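Local coordinates for metagenomic carboxyl esterase MGS0156 (Uncultured organism, PDB 5D8M), which probably hydrolyses carboxylic ester bonds, as carboxyl esterases do, at residues R125-A137 against S207-A221. Residues are numbered along the deposited sequence; the frame is centred on the assembly and turned at random.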
ATOM      1  N   ARG A 125     -13.804  -5.399   0.855  1.00 15.62           N
ATOM      2  CA  ARG A 125     -13.515  -6.232   2.022  1.00 17.48           C
ATOM      3  C   ARG A 125     -12.831  -7.499   1.524  1.00 17.23           C
ATOM      4  O   ARG A 125     -13.413  -8.250   0.752  1.00 17.80           O
ATOM      5  CB  ARG A 125     -14.791  -6.575   2.802  1.00 14.36           C
ATOM      6  CG  ARG A 125     -14.541  -7.534   3.955  1.00 15.31           C
ATOM      7  CD  ARG A 125     -15.759  -7.665   4.867  1.00 15.75           C
ATOM      8  NE  ARG A 125     -15.568  -8.731   5.846  1.00 19.06           N
ATOM      9  CZ  ARG A 125     -16.353  -8.953   6.897  1.00 20.39           C
ATOM     10  NH1 ARG A 125     -17.415  -8.178   7.130  1.00 18.55           N
ATOM     11  NH2 ARG A 125     -16.080  -9.971   7.704  1.00 19.58           N
ATOM     12  N   THR A 126     -11.584  -7.689   1.919  1.00 15.62           N
ATOM     13  CA  THR A 126     -10.839  -8.917   1.634  1.00 15.29           C
ATOM     14  C   THR A 126     -10.766  -9.778   2.897  1.00 16.12           C
ATOM     15  O   THR A 126     -11.102  -9.309   3.995  1.00 17.34           O
ATOM     16  CB  THR A 126      -9.404  -8.608   1.157  1.00 15.08           C
ATOM     17  OG1 THR A 126      -8.697  -7.895   2.185  1.00 19.20           O
ATOM     18  CG2 THR A 126      -9.407  -7.776  -0.120  1.00 17.45           C
ATOM     19  N   GLY A 127     -10.346 -11.032   2.750  1.00 13.63           N
ATOM     20  CA  GLY A 127     -10.108 -11.879   3.897  1.00 10.96           C
ATOM     21  C   GLY A 127      -8.829 -11.423   4.573  1.00 17.13           C
ATOM     22  O   GLY A 127      -7.751 -11.433   3.964  1.00 13.59           O
ATOM     23  N   GLY A 128      -8.942 -10.996   5.824  1.00 15.86           N
ATOM     24  CA  GLY A 128      -7.772 -10.587   6.580  1.00 13.45           C
ATOM     25  C   GLY A 128      -6.793 -11.733   6.810  1.00 14.59           C
ATOM     26  O   GLY A 128      -5.594 -11.502   6.994  1.00 14.49           O
ATOM     27  N   ARG A 129      -7.303 -12.966   6.815  1.00 10.98           N
ATOM     28  CA  ARG A 129      -6.468 -14.133   7.041  1.00 11.30           C
ATOM     29  C   ARG A 129      -6.440 -15.109   5.852  1.00 13.91           C
ATOM     30  O   ARG A 129      -6.126 -16.290   6.015  1.00 15.84           O
ATOM     31  CB  ARG A 129      -6.945 -14.846   8.310  1.00 12.15           C
ATOM     32  CG  ARG A 129      -6.928 -13.930   9.536  1.00 14.23           C
ATOM     33  CD  ARG A 129      -7.090 -14.725  10.808  1.00 19.43           C
ATOM     34  NE  ARG A 129      -8.484 -15.058  11.091  1.00 19.66           N
ATOM     35  CZ  ARG A 129      -8.870 -15.762  12.148  1.00 17.01           C
ATOM     36  NH1 ARG A 129     -10.154 -16.016  12.356  1.00 19.39           N
ATOM     37  NH2 ARG A 129      -7.971 -16.226  12.995  1.00 17.09           N
ATOM     38  N   TRP A 130      -6.750 -14.612   4.658  1.00 12.68           N
ATOM     39  CA  TRP A 130      -6.858 -15.461   3.467  1.00 15.24           C
ATOM     40  C   TRP A 130      -5.715 -15.209   2.482  1.00 16.25           C
ATOM     41  O   TRP A 130      -5.155 -14.132   2.480  1.00 13.59           O
ATOM     42  CB  TRP A 130      -8.190 -15.207   2.765  1.00 11.64           C
ATOM     43  CG  TRP A 130      -9.378 -15.788   3.509  1.00 14.38           C
ATOM     44  CD1 TRP A 130      -9.352 -16.596   4.611  1.00 15.90           C
ATOM     45  CD2 TRP A 130     -10.757 -15.619   3.170  1.00 12.90           C
ATOM     46  NE1 TRP A 130     -10.639 -16.941   4.981  1.00 14.60           N
ATOM     47  CE2 TRP A 130     -11.516 -16.349   4.107  1.00 13.77           C
ATOM     48  CE3 TRP A 130     -11.423 -14.911   2.172  1.00 14.66           C
ATOM     49  CZ2 TRP A 130     -12.910 -16.390   4.070  1.00 16.84           C
ATOM     50  CZ3 TRP A 130     -12.812 -14.951   2.142  1.00 15.88           C
ATOM     51  CH2 TRP A 130     -13.535 -15.694   3.073  1.00 16.44           C
ATOM     52  N   GLY A 131      -5.414 -16.185   1.620  1.00 17.33           N
ATOM     53  CA  GLY A 131      -4.330 -16.059   0.662  1.00 16.02           C
ATOM     54  C   GLY A 131      -4.696 -15.124  -0.486  1.00 15.69           C
ATOM     55  O   GLY A 131      -5.860 -14.749  -0.660  1.00 14.18           O
ATOM     56  N   SER A 132      -3.697 -14.741  -1.270  1.00 13.99           N
ATOM     57  CA  SER A 132      -3.911 -13.811  -2.373  1.00 14.09           C
ATOM     58  C   SER A 132      -4.852 -14.343  -3.471  1.00 16.69           C
ATOM     59  O   SER A 132      -5.618 -13.575  -4.019  1.00 14.55           O
ATOM     60  CB  SER A 132      -2.571 -13.427  -2.986  1.00 13.54           C
ATOM     61  OG  SER A 132      -1.899 -12.539  -2.117  1.00 20.26           O
ATOM     62  N   ALA A 133      -4.801 -15.641  -3.786  1.00 15.77           N
ATOM     63  CA  ALA A 133      -5.688 -16.181  -4.811  1.00 17.00           C
ATOM     64  C   ALA A 133      -7.161 -16.051  -4.418  1.00 18.64           C
ATOM     65  O   ALA A 133      -8.012 -15.672  -5.237  1.00 16.31           O
ATOM     66  CB  ALA A 133      -5.354 -17.639  -5.108  1.00 21.34           C
ATOM     67  N   ARG A 134      -7.464 -16.383  -3.169  1.00 15.57           N
ATOM     68  CA  ARG A 134      -8.825 -16.272  -2.689  1.00 15.72           C
ATOM     69  C   ARG A 134      -9.304 -14.798  -2.687  1.00 14.84           C
ATOM     70  O   ARG A 134     -10.442 -14.500  -3.072  1.00 13.10           O
ATOM     71  CB  ARG A 134      -8.938 -16.888  -1.296  1.00 17.04           C
ATOM     72  CG  ARG A 134     -10.378 -16.972  -0.823  1.00 19.68           C
ATOM     73  CD  ARG A 134     -10.519 -17.839   0.410  1.00 19.92           C
ATOM     74  NE  ARG A 134     -11.921 -18.154   0.696  1.00 24.74           N
ATOM     75  CZ  ARG A 134     -12.307 -18.932   1.703  1.00 27.90           C
ATOM     76  NH1 ARG A 134     -11.398 -19.447   2.521  1.00 25.20           N
ATOM     77  NH2 ARG A 134     -13.593 -19.191   1.897  1.00 32.49           N
ATOM     78  N   ASN A 135      -8.428 -13.876  -2.294  1.00 12.30           N
ATOM     79  CA  ASN A 135      -8.796 -12.458  -2.269  1.00 13.72           C
ATOM     80  C   ASN A 135      -8.883 -11.856  -3.663  1.00 12.03           C
ATOM     81  O   ASN A 135      -9.694 -10.966  -3.907  1.00 11.55           O
ATOM     82  CB  ASN A 135      -7.806 -11.660  -1.419  1.00 14.10           C
ATOM     83  CG  ASN A 135      -8.065 -11.833   0.058  1.00 15.49           C
ATOM     84  OD1 ASN A 135      -9.097 -12.360   0.448  1.00 15.17           O
ATOM     85  ND2 ASN A 135      -7.148 -11.368   0.884  1.00 15.08           N
ATOM     86  N   ALA A 136      -8.040 -12.337  -4.567  1.00 11.88           N
ATOM     87  CA  ALA A 136      -8.086 -11.921  -5.969  1.00 12.04           C
ATOM     88  C   ALA A 136      -9.457 -12.209  -6.583  1.00 13.61           C
ATOM     89  O   ALA A 136      -9.963 -11.416  -7.376  1.00 13.65           O
ATOM     90  CB  ALA A 136      -6.991 -12.623  -6.766  1.00 12.19           C
ATOM     91  N   ALA A 137     -10.057 -13.344  -6.230  1.00 12.89           N
ATOM     92  CA  ALA A 137     -11.378 -13.653  -6.763  1.00 17.41           C
ATOM     93  C   ALA A 137     -12.443 -12.699  -6.201  1.00 17.59           C
ATOM     94  O   ALA A 137     -13.386 -12.316  -6.900  1.00 16.53           O
ATOM     95  CB  ALA A 137     -11.743 -15.115  -6.487  1.00 18.95           C
ATOM     96  N   SER A 207      -6.117 -19.743  12.437  1.00 29.01           N
ATOM     97  CA  SER A 207      -7.302 -20.547  12.689  1.00 30.66           C
ATOM     98  C   SER A 207      -8.110 -20.155  13.929  1.00 32.90           C
ATOM     99  O   SER A 207      -9.193 -20.705  14.166  1.00 33.39           O
ATOM    100  CB  SER A 207      -6.897 -22.015  12.798  1.00 38.55           C
ATOM    101  OG  SER A 207      -5.902 -22.191  13.793  1.00 46.48           O
HETATM  102  N   MSE A 208      -7.604 -19.223  14.729  1.00 29.00           N
HETATM  103  CA  MSE A 208      -8.315 -18.895  15.958  1.00 32.97           C
HETATM  104  C   MSE A 208      -9.588 -18.107  15.648  1.00 30.52           C
HETATM  105  O   MSE A 208      -9.601 -17.250  14.764  1.00 28.97           O
HETATM  106  CB  MSE A 208      -7.415 -18.123  16.925  1.00 38.92           C
HETATM  107  CG  MSE A 208      -6.913 -16.801  16.400  1.00 40.65           C
HETATM  108 SE   MSE A 208      -6.112 -15.760  17.831  0.23 42.43          SE
HETATM  109  CE  MSE A 208      -7.648 -15.771  19.031  1.00 40.02           C
ATOM    110  N   PRO A 209     -10.671 -18.412  16.374  1.00 32.18           N
ATOM    111  CA  PRO A 209     -11.978 -17.783  16.153  1.00 30.37           C
ATOM    112  C   PRO A 209     -11.967 -16.294  16.493  1.00 32.29           C
ATOM    113  O   PRO A 209     -11.593 -15.903  17.594  1.00 32.72           O
ATOM    114  CB  PRO A 209     -12.904 -18.559  17.095  1.00 31.34           C
ATOM    115  CG  PRO A 209     -11.997 -19.069  18.155  1.00 35.69           C
ATOM    116  CD  PRO A 209     -10.703 -19.385  17.480  1.00 32.13           C
ATOM    117  N   LEU A 210     -12.367 -15.477  15.527  1.00 30.29           N
ATOM    118  CA  LEU A 210     -12.472 -14.033  15.703  1.00 25.25           C
ATOM    119  C   LEU A 210     -13.807 -13.590  15.117  1.00 27.53           C
ATOM    120  O   LEU A 210     -14.214 -14.069  14.046  1.00 25.01           O
ATOM    121  CB  LEU A 210     -11.312 -13.302  15.026  1.00 23.02           C
ATOM    122  CG  LEU A 210      -9.856 -13.578  15.467  1.00 24.91           C
ATOM    123  CD1 LEU A 210      -8.893 -12.914  14.519  1.00 22.87           C
ATOM    124  CD2 LEU A 210      -9.587 -13.101  16.899  1.00 30.09           C
ATOM    125  N   SER A 211     -14.486 -12.683  15.805  1.00 25.49           N
ATOM    126  CA  SER A 211     -15.833 -12.300  15.391  1.00 26.75           C
ATOM    127  C   SER A 211     -15.832 -11.332  14.198  1.00 22.88           C
ATOM    128  O   SER A 211     -16.891 -11.022  13.653  1.00 22.38           O
ATOM    129  CB  SER A 211     -16.588 -11.675  16.574  1.00 31.20           C
ATOM    130  OG  SER A 211     -15.924 -10.508  17.028  1.00 35.09           O
ATOM    131  N   SER A 212     -14.654 -10.869  13.785  1.00 21.20           N
ATOM    132  CA  SER A 212     -14.575  -9.906  12.687  1.00 20.46           C
ATOM    133  C   SER A 212     -13.876 -10.421  11.428  1.00 21.54           C
ATOM    134  O   SER A 212     -13.868  -9.737  10.416  1.00 21.23           O
ATOM    135  CB  SER A 212     -13.874  -8.632  13.151  1.00 32.24           C
ATOM    136  OG  SER A 212     -14.783  -7.820  13.889  1.00 42.05           O
ATOM    137  N   CYS A 213     -13.287 -11.607  11.475  1.00 19.04           N
ATOM    138  CA  CYS A 213     -12.667 -12.153  10.260  1.00 18.21           C
ATOM    139  C   CYS A 213     -12.664 -13.676  10.311  1.00 18.88           C
ATOM    140  O   CYS A 213     -12.404 -14.278  11.353  1.00 19.71           O
ATOM    141  CB  CYS A 213     -11.239 -11.578  10.056  1.00 20.43           C
ATOM    142  SG  CYS A 213     -10.078 -11.908  11.406  1.00 27.66           S
ATOM    143  N   PRO A 214     -13.009 -14.315   9.188  1.00 19.03           N
ATOM    144  CA  PRO A 214     -13.050 -15.779   9.146  1.00 20.25           C
ATOM    145  C   PRO A 214     -11.618 -16.322   9.187  1.00 20.11           C
ATOM    146  O   PRO A 214     -10.711 -15.605   8.803  1.00 18.86           O
ATOM    147  CB  PRO A 214     -13.730 -16.080   7.793  1.00 20.77           C
ATOM    148  CG  PRO A 214     -13.375 -14.885   6.954  1.00 19.40           C
ATOM    149  CD  PRO A 214     -13.347 -13.703   7.892  1.00 18.61           C
ATOM    150  N   PRO A 215     -11.426 -17.563   9.648  1.00 21.72           N
ATOM    151  CA  PRO A 215     -10.096 -18.182   9.652  1.00 22.20           C
ATOM    152  C   PRO A 215      -9.582 -18.523   8.254  1.00 21.92           C
ATOM    153  O   PRO A 215     -10.378 -18.747   7.332  1.00 22.24           O
ATOM    154  CB  PRO A 215     -10.311 -19.462  10.449  1.00 24.73           C
ATOM    155  CG  PRO A 215     -11.777 -19.787  10.235  1.00 31.14           C
ATOM    156  CD  PRO A 215     -12.474 -18.466  10.167  1.00 23.61           C
ATOM    157  N   GLY A 216      -8.265 -18.609   8.123  1.00 21.74           N
ATOM    158  CA  GLY A 216      -7.645 -19.141   6.927  1.00 22.00           C
ATOM    159  C   GLY A 216      -7.344 -20.622   7.075  1.00 31.09           C
ATOM    160  O   GLY A 216      -7.538 -21.210   8.148  1.00 30.56           O
ATOM    161  N   GLU A 217      -6.876 -21.221   5.985  1.00 33.93           N
ATOM    162  CA  GLU A 217      -6.370 -22.587   5.989  1.00 37.90           C
ATOM    163  C   GLU A 217      -4.844 -22.579   6.048  1.00 35.41           C
ATOM    164  O   GLU A 217      -4.193 -21.749   5.400  1.00 31.46           O
ATOM    165  CB  GLU A 217      -6.841 -23.349   4.748  1.00 45.48           C
ATOM    166  CG  GLU A 217      -8.349 -23.520   4.667  1.00 58.21           C
ATOM    167  CD  GLU A 217      -8.781 -24.343   3.468  1.00 73.75           C
ATOM    168  OE1 GLU A 217      -7.925 -24.646   2.602  1.00 80.54           O
ATOM    169  OE2 GLU A 217      -9.982 -24.693   3.391  1.00 78.91           O
ATOM    170  N   GLY A 218      -4.284 -23.507   6.818  1.00 36.66           N
ATOM    171  CA  GLY A 218      -2.844 -23.619   6.952  1.00 40.38           C
ATOM    172  C   GLY A 218      -2.210 -22.289   7.301  1.00 36.99           C
ATOM    173  O   GLY A 218      -2.530 -21.694   8.327  1.00 35.07           O
ATOM    174  N   THR A 219      -1.316 -21.819   6.433  1.00 34.47           N
ATOM    175  CA  THR A 219      -0.746 -20.488   6.571  1.00 30.71           C
ATOM    176  C   THR A 219      -0.906 -19.707   5.266  1.00 25.94           C
ATOM    177  O   THR A 219       0.005 -18.988   4.863  1.00 25.78           O
ATOM    178  CB  THR A 219       0.745 -20.538   6.943  1.00 35.30           C
ATOM    179  OG1 THR A 219       1.463 -21.243   5.919  1.00 39.36           O
ATOM    180  CG2 THR A 219       0.943 -21.244   8.292  1.00 39.46           C
ATOM    181  N   GLU A 220      -2.067 -19.840   4.623  1.00 23.43           N
ATOM    182  CA  GLU A 220      -2.299 -19.271   3.286  1.00 25.46           C
ATOM    183  C   GLU A 220      -1.983 -17.769   3.167  1.00 18.37           C
ATOM    184  O   GLU A 220      -1.367 -17.322   2.191  1.00 18.09           O
ATOM    185  CB  GLU A 220      -3.753 -19.536   2.842  1.00 29.93           C
ATOM    186  CG  GLU A 220      -4.868 -18.969   3.753  1.00 29.17           C
ATOM    187  CD  GLU A 220      -6.292 -19.241   3.200  1.00 33.99           C
ATOM    188  OE1 GLU A 220      -6.998 -20.118   3.745  1.00 34.12           O
ATOM    189  OE2 GLU A 220      -6.711 -18.574   2.226  1.00 32.15           O
ATOM    190  N   ALA A 221      -2.389 -16.992   4.156  1.00 17.56           N
ATOM    191  CA  ALA A 221      -2.166 -15.547   4.135  1.00 18.89           C
ATOM    192  C   ALA A 221      -0.663 -15.194   4.180  1.00 21.59           C
ATOM    193  O   ALA A 221      -0.172 -14.365   3.393  1.00 15.28           O
ATOM    194  CB  ALA A 221      -2.899 -14.893   5.304  1.00 16.89           C
TER
HETATM  195  O   HOH W   1     -10.022 -13.578   6.991  1.00 14.67           O
HETATM  196  O   HOH W   2     -10.668 -20.629   5.239  1.00 35.95           O
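Gly131, the N-cap of helix 132-143, passes Ala221 at the start of helix 220-223 with 4.1 Å between their CA atoms, and ahead of it the type I turn Gly127-Trp130 faces the loop that follows helix 199-207. Out of this turn Arg129 reaches into the loop. Its NH1 and NH2 grip Met208 O end-on, NH2 at 2.6 Å in the carbonyl plane on a lone pair; NH1 also donates to Cys213 O, and NE to Pro214 O from above that carbonyl's plane. Leu210 CD1 sits over the centre of one guanidinium face, Pro215 CA over the opposite one, and the bend at chi3 (-81°) swings the group between them. NH2 has a further acceptor in Ala205 O. Replacing Arg129 by alanine takes away all these donors, which would probably leave the carbonyls of Met208 and Cys213 without that mate and the loop freer to move. Trp130 turns its indole edge to the loop: NE1 donates to Pro215 O at 3.0 Å, in the ring plane, while CZ2 packs on Pro214 CG at 3.3 Å. The guanidinium of Arg134 lies over one indole face, and a water joins its NH1, weakly, to Pro215 O. At the N-cap, Glu220 OE2 takes the Gly131 N-H on its anti side (2.8 Å, 161° at the hydrogen). This is a loop-to-loop contact beside the Cys213-Cys99 disulfide, just after edge strand 120-123 of a parallel-sheet fold consistent with an alpha/beta hydrolase.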